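Local coordinates for protein pyroglutatmate porin OpdO (Pseudomonas aeruginosa, PDB 3SZV) that forms a beta-barrel channel in the bacterial outer membrane and probably lets small carboxylates such as pyroglutamate pass through it, at residues 299-303 and 375-379. Numbering follows the deposited sequence.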
loop_
_atom_site.group_PDB
_atom_site.type_symbol
_atom_site.label_atom_id
_atom_site.label_comp_id
_atom_site.label_asym_id
_atom_site.label_seq_id
_atom_site.Cartn_x
_atom_site.Cartn_y
_atom_site.Cartn_z
ATOM N N PHE A 299 -3.416 -10.684 1.709
ATOM C CA PHE A 299 -2.430 -10.247 0.721
ATOM C C PHE A 299 -1.088 -10.106 1.428
ATOM O O PHE A 299 -0.948 -9.319 2.375
ATOM C CB PHE A 299 -2.866 -8.912 0.094
ATOM C CG PHE A 299 -1.764 -8.136 -0.591
ATOM C CD1 PHE A 299 -1.082 -8.660 -1.678
ATOM C CD2 PHE A 299 -1.471 -6.847 -0.179
ATOM C CE1 PHE A 299 -0.079 -7.913 -2.320
ATOM C CE2 PHE A 299 -0.483 -6.099 -0.817
ATOM C CZ PHE A 299 0.208 -6.636 -1.885
ATOM N N ILE A 300 -0.116 -10.888 0.971
ATOM C CA ILE A 300 1.182 -10.982 1.627
ATOM C C ILE A 300 2.326 -10.758 0.626
ATOM O O ILE A 300 2.160 -9.954 -0.300
ATOM C CB ILE A 300 1.282 -12.283 2.455
ATOM C CG1 ILE A 300 1.050 -13.532 1.597
ATOM C CG2 ILE A 300 0.284 -12.237 3.603
ATOM C CD1 ILE A 300 1.489 -14.811 2.305
ATOM N N GLN A 301 3.479 -11.406 0.801
ATOM C CA GLN A 301 4.651 -10.994 0.030
ATOM C C GLN A 301 4.461 -11.183 -1.464
ATOM O O GLN A 301 4.756 -10.285 -2.261
ATOM C CB GLN A 301 5.917 -11.717 0.499
ATOM C CG GLN A 301 7.171 -11.297 -0.252
ATOM C CD GLN A 301 8.443 -11.860 0.368
ATOM O OE1 GLN A 301 8.522 -12.077 1.579
ATOM N NE2 GLN A 301 9.450 -12.103 -0.465
ATOM N N ILE A 302 3.968 -12.349 -1.845
ATOM C CA ILE A 302 3.782 -12.646 -3.260
ATOM C C ILE A 302 2.304 -12.626 -3.642
ATOM O O ILE A 302 1.870 -11.826 -4.487
ATOM C CB ILE A 302 4.414 -13.992 -3.638
ATOM C CG1 ILE A 302 5.924 -13.959 -3.354
ATOM C CG2 ILE A 302 4.153 -14.321 -5.114
ATOM C CD1 ILE A 302 6.641 -15.263 -3.612
ATOM N N GLY A 303 1.521 -13.476 -2.998
ATOM C CA GLY A 303 0.141 -13.666 -3.410
ATOM C C GLY A 303 -0.905 -12.828 -2.707
ATOM O O GLY A 303 -0.706 -12.355 -1.575
ATOM N N ARG A 375 13.571 -10.608 3.300
ATOM C CA ARG A 375 12.219 -11.136 3.168
ATOM C C ARG A 375 12.262 -12.406 2.332
ATOM O O ARG A 375 12.629 -12.375 1.157
ATOM C CB ARG A 375 11.296 -10.111 2.501
ATOM C CG ARG A 375 11.337 -8.731 3.160
ATOM C CD ARG A 375 10.301 -7.784 2.551
ATOM N NE ARG A 375 8.950 -8.288 2.764
ATOM C CZ ARG A 375 7.926 -8.100 1.934
ATOM N NH1 ARG A 375 8.079 -7.409 0.806
ATOM N NH2 ARG A 375 6.737 -8.626 2.221
ATOM N N ASN A 376 11.891 -13.527 2.937
ATOM C CA ASN A 376 11.960 -14.805 2.262
ATOM C C ASN A 376 10.551 -15.364 2.108
ATOM O O ASN A 376 9.763 -15.343 3.053
ATOM C CB ASN A 376 12.854 -15.743 3.084
ATOM C CG ASN A 376 12.769 -17.187 2.643
ATOM O OD1 ASN A 376 12.211 -18.025 3.353
ATOM N ND2 ASN A 376 13.325 -17.492 1.477
ATOM N N ALA A 377 10.216 -15.828 0.910
ATOM C CA ALA A 377 8.891 -16.379 0.661
ATOM C C ALA A 377 8.969 -17.671 -0.133
ATOM O O ALA A 377 9.857 -17.852 -0.976
ATOM C CB ALA A 377 8.030 -15.379 -0.075
ATOM N N THR A 378 8.019 -18.552 0.143
ATOM C CA THR A 378 7.873 -19.806 -0.588
ATOM C C THR A 378 6.407 -19.934 -0.957
ATOM O O THR A 378 5.547 -19.772 -0.092
ATOM C CB THR A 378 8.242 -20.995 0.322
ATOM O OG1 THR A 378 9.611 -20.876 0.714
ATOM C CG2 THR A 378 8.047 -22.331 -0.405
ATOM N N VAL A 379 6.118 -20.237 -2.225
ATOM C CA VAL A 379 4.748 -20.451 -2.661
ATOM C C VAL A 379 4.662 -21.817 -3.322
ATOM O O VAL A 379 5.508 -22.143 -4.154
ATOM C CB VAL A 379 4.316 -19.399 -3.716
ATOM C CG1 VAL A 379 2.945 -19.745 -4.288
ATOM C CG2 VAL A 379 4.323 -17.985 -3.123
HETATM O O HOH W 1 7.211 -10.992 3.779
HETATM O O HOH W 2 5.928 -7.829 -1.334
#
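Residues 299-303 form a tight bend in the long loop between strands 271-281 and 311-320. The bend leans on the inner face of barrel strand 371-381. Ile300 N donates to Gly303 O at 3.0 Å and closes the bend. This presents Gln301 and Ile302 to the strand, and both point their CA-to-CB bonds toward it. Gln301 sits nearest Ala377, with 6.9 Å between their CA atoms. Its extended side chain reaches across to the strand. Gln301 CD packs on Ala377 CB at 3.6 Å, and Gln301 OE1 lies 3.5 Å from Arg375 CB. Gln301 CG covers one face of the Arg375 guanidinium. No direct hydrogen bond joins the segments; two waters make the polar links. Water 1 donates to Gln301 OE1 (2.8 Å) and accepts from Arg375 NH2 (2.9 Å). Water 2 donates to Gln301 O (2.9 Å) and accepts from Arg375 NH1 (3.1 Å). Gln301 NE2 is hydrogen-bonded to Glu389 on the neighbouring strand 387-399. Ile302 adds the apolar part. Ile302 CD1 touches Ala377 CB at 3.8 Å and Val379 CG2 at 3.6 Å. The backbone nitrogens of Ile302 and Gly303 donate hydrogen bonds to the carboxylate of Glu353 on strand 346-361, so the bend is held by adjacent strands too. Asn376 and Thr378 point away from it. An inward-folded loop that narrows the lumen is a known feature of OprD-family barrels. Here a small apolar patch meets a hydrated arginine. Arg375 lies close to Arg334 and makes a long, weak ion pair with Asp357. Such arginines could bear on carboxylate passage.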